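Local structure of Lysine/ornithine decarboxylase (Selenomonas ruminantium, 5GJO) at residues N267-V272 with K344-E349. The protein decarboxylates both L-lysine and L-ornithine, to cadaverine and putrescine, with pyridoxal 5'-phosphate as cofactor, and works as a homodimer. The protein carries 2 engineered substitutions. Residues are numbered along the deposited sequence; the frame is centred on the assembly and turned at random.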
ATOM      1  N   ASN A 267      -5.008  16.561   8.830  1.00 11.95           N
ATOM      2  CA  ASN A 267      -4.479  17.238   7.653  1.00 11.57           C
ATOM      3  C   ASN A 267      -3.089  16.662   7.375  1.00 11.37           C
ATOM      4  O   ASN A 267      -2.423  16.250   8.270  1.00 11.34           O
ATOM      5  CB  ASN A 267      -4.299  18.749   7.852  1.00 12.34           C
ATOM      6  CG  ASN A 267      -5.600  19.533   7.962  1.00 12.38           C
ATOM      7  OD1 ASN A 267      -5.570  20.743   8.106  1.00 10.70           O
ATOM      8  ND2 ASN A 267      -6.726  18.852   7.901  1.00 11.07           N
ATOM      9  N   LEU A 268      -2.697  16.636   6.113  1.00 10.13           N
ATOM     10  CA  LEU A 268      -1.336  16.344   5.695  1.00 10.68           C
ATOM     11  C   LEU A 268      -0.598  17.577   5.320  1.00 10.72           C
ATOM     12  O   LEU A 268      -1.124  18.452   4.526  1.00 11.59           O
ATOM     13  CB  LEU A 268      -1.312  15.429   4.474  1.00 11.55           C
ATOM     14  CG  LEU A 268       0.029  15.145   3.848  1.00 13.57           C
ATOM     15  CD1 LEU A 268       0.867  14.220   4.726  1.00 14.66           C
ATOM     16  CD2 LEU A 268      -0.285  14.444   2.515  1.00 13.73           C
ATOM     17  N   VAL A 269       0.626  17.698   5.810  1.00 10.51           N
ATOM     18  CA  VAL A 269       1.552  18.783   5.404  1.00 10.79           C
ATOM     19  C   VAL A 269       2.733  18.162   4.657  1.00 11.72           C
ATOM     20  O   VAL A 269       3.429  17.266   5.191  1.00 12.41           O
ATOM     21  CB  VAL A 269       2.101  19.584   6.590  1.00 11.91           C
ATOM     22  CG1 VAL A 269       2.942  20.749   6.097  1.00 13.14           C
ATOM     23  CG2 VAL A 269       0.927  20.135   7.454  1.00 12.57           C
ATOM     24  N   THR A 270       2.914  18.602   3.446  1.00 11.37           N
ATOM     25  CA  THR A 270       3.931  18.059   2.549  1.00 12.05           C
ATOM     26  C   THR A 270       4.661  19.179   1.854  1.00 12.91           C
ATOM     27  O   THR A 270       4.045  20.217   1.516  1.00 15.71           O
ATOM     28  CB  THR A 270       3.345  16.967   1.652  1.00 12.66           C
ATOM     29  OG1 THR A 270       4.339  16.499   0.742  1.00 12.75           O
ATOM     30  CG2 THR A 270       2.202  17.478   0.833  1.00 14.94           C
ATOM     31  N   SER A 271       5.949  18.995   1.600  1.00 13.71           N
ATOM     32  CA  SER A 271       6.754  20.023   0.901  1.00 13.31           C
ATOM     33  C   SER A 271       6.929  19.705  -0.579  1.00 14.87           C
ATOM     34  O   SER A 271       7.066  18.521  -0.971  1.00 11.85           O
ATOM     35  CB  SER A 271       8.154  20.138   1.499  1.00 15.22           C
ATOM     36  OG  SER A 271       8.072  20.580   2.830  1.00 15.28           O
ATOM     37  N   VAL A 272       7.023  20.782  -1.345  1.00 13.10           N
ATOM     38  CA  VAL A 272       7.544  20.745  -2.730  1.00 14.74           C
ATOM     39  C   VAL A 272       9.067  20.514  -2.661  1.00 13.20           C
ATOM     40  O   VAL A 272       9.829  21.301  -2.095  1.00 13.94           O
ATOM     41  CB  VAL A 272       7.229  22.055  -3.529  1.00 14.41           C
ATOM     42  CG1 VAL A 272       7.817  22.000  -4.977  1.00 15.93           C
ATOM     43  CG2 VAL A 272       5.735  22.266  -3.516  1.00 14.67           C
ATOM     44  N   LYS A 344       5.281  24.625   1.290  1.00 13.18           N
ATOM     45  CA  LYS A 344       4.463  23.568   1.842  1.00 15.73           C
ATOM     46  C   LYS A 344       3.074  23.679   1.258  1.00 15.81           C
ATOM     47  O   LYS A 344       2.576  24.755   1.065  1.00 16.04           O
ATOM     48  CB  LYS A 344       4.393  23.631   3.367  1.00 16.86           C
ATOM     49  CG  LYS A 344       5.670  23.200   4.067  1.00 22.25           C
ATOM     50  CD  LYS A 344       6.698  24.301   3.978  1.00 26.12           C
ATOM     51  CE  LYS A 344       8.006  23.903   4.617  1.00 34.11           C
ATOM     52  NZ  LYS A 344       8.881  23.039   3.774  1.00 37.01           N
ATOM     53  N   VAL A 345       2.488  22.539   0.958  1.00 12.81           N
ATOM     54  CA  VAL A 345       1.091  22.450   0.621  1.00 14.27           C
ATOM     55  C   VAL A 345       0.359  21.677   1.696  1.00 13.30           C
ATOM     56  O   VAL A 345       0.979  20.914   2.510  1.00 13.76           O
ATOM     57  CB  VAL A 345       0.822  21.820  -0.784  1.00 13.38           C
ATOM     58  CG1 VAL A 345       1.456  22.701  -1.853  1.00 16.82           C
ATOM     59  CG2 VAL A 345       1.245  20.374  -0.884  1.00 14.07           C
ATOM     60  N   LEU A 346      -0.953  21.875   1.678  1.00 12.92           N
ATOM     61  CA  LEU A 346      -1.822  21.288   2.710  1.00 12.01           C
ATOM     62  C   LEU A 346      -2.914  20.442   2.135  1.00 11.52           C
ATOM     63  O   LEU A 346      -3.618  20.888   1.242  1.00 12.35           O
ATOM     64  CB  LEU A 346      -2.409  22.401   3.585  1.00 11.75           C
ATOM     65  CG  LEU A 346      -3.392  22.017   4.708  1.00 13.06           C
ATOM     66  CD1 LEU A 346      -2.672  21.379   5.877  1.00 13.92           C
ATOM     67  CD2 LEU A 346      -4.264  23.225   5.203  1.00 13.42           C
ATOM     68  N   VAL A 347      -3.095  19.217   2.664  1.00 12.26           N
ATOM     69  CA  VAL A 347      -4.184  18.394   2.243  1.00 10.89           C
ATOM     70  C   VAL A 347      -5.121  18.145   3.437  1.00 11.60           C
ATOM     71  O   VAL A 347      -4.670  17.680   4.532  1.00 11.86           O
ATOM     72  CB  VAL A 347      -3.736  17.034   1.660  1.00 11.25           C
ATOM     73  CG1 VAL A 347      -4.913  16.273   1.066  1.00 11.77           C
ATOM     74  CG2 VAL A 347      -2.717  17.271   0.584  1.00 12.59           C
ATOM     75  N   THR A 348      -6.394  18.466   3.257  1.00 10.30           N
ATOM     76  CA  THR A 348      -7.405  18.434   4.365  1.00 10.64           C
ATOM     77  C   THR A 348      -8.208  17.131   4.276  1.00 11.13           C
ATOM     78  O   THR A 348      -8.095  16.436   3.255  1.00 11.70           O
ATOM     79  CB  THR A 348      -8.307  19.680   4.457  1.00 12.16           C
ATOM     80  OG1 THR A 348      -8.985  19.931   3.178  1.00 14.42           O
ATOM     81  CG2 THR A 348      -7.472  20.829   4.861  1.00 12.78           C
ATOM     82  N   GLU A 349      -9.008  16.819   5.295  1.00 10.20           N
ATOM     83  CA  GLU A 349      -9.872  15.640   5.282  1.00 11.14           C
ATOM     84  C   GLU A 349      -9.072  14.375   4.893  1.00 12.07           C
ATOM     85  O   GLU A 349      -9.537  13.570   4.044  1.00 11.04           O
ATOM     86  CB  GLU A 349     -11.103  15.843   4.367  1.00 12.07           C
ATOM     87  CG  GLU A 349     -12.074  16.956   4.895  1.00 14.19           C
ATOM     88  CD  GLU A 349     -11.604  18.354   4.602  1.00 15.97           C
ATOM     89  OE1 GLU A 349     -11.306  18.704   3.450  1.00 15.72           O
ATOM     90  OE2 GLU A 349     -11.504  19.166   5.533  1.00 17.76           O
TER
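Ser271 OG has two hydrogen-bond partners: Lys344 NZ donates to it across the contact at 2.8 Å, and Thr21 OG1 is the other. The lysine chain bends at chi2 (77°) and again at chi4 (80°), the second turn bringing NZ to Ser271 OG, while Gly342 O also accepts from it. Replacing Lys344 by an alanine would probably leave Ser271 OG without its charged donor and uncover the CG1 methyl of Val269, which the lysine CG meets at 4.2 Å. Between the strands four backbone hydrogen bonds set an antiparallel register, pairing Leu268 with Val347 and Thr270 with Val345. Leu268 N reaches Val347 O at 2.7 Å, whereas Thr270 N to Val345 O is longer, 3.2 Å, yet nearly straight (176° at the hydrogen). On the sheet face that bears Thr270 and Val345, their CG2 methyls meet at 3.5 Å, each set between its own backbone N and carbonyl carbon; Thr270 OG1 is thereby anti to its N and bonds Asp287. The other face carries Val269, Leu346 and Lys344, whose side chains all touch Val12 of helix 9-18. Leu346 CD1 lies 3.7 Å from Asn267 CB and 4.1 Å from Val269 CG2. Beyond it the Asn267 amide lies beside Thr348 CG2, with OD1 receiving Leu7 N and ND2 bonded to Phe5 O. In this C-terminal beta domain, which accompanies the PLP-binding barrel in this family, the chemistry implies a largely hydrocarbon interior, Thr270 apart, with the buried polar groups of Asn267 and Ser271 tied to residues near the N-terminus.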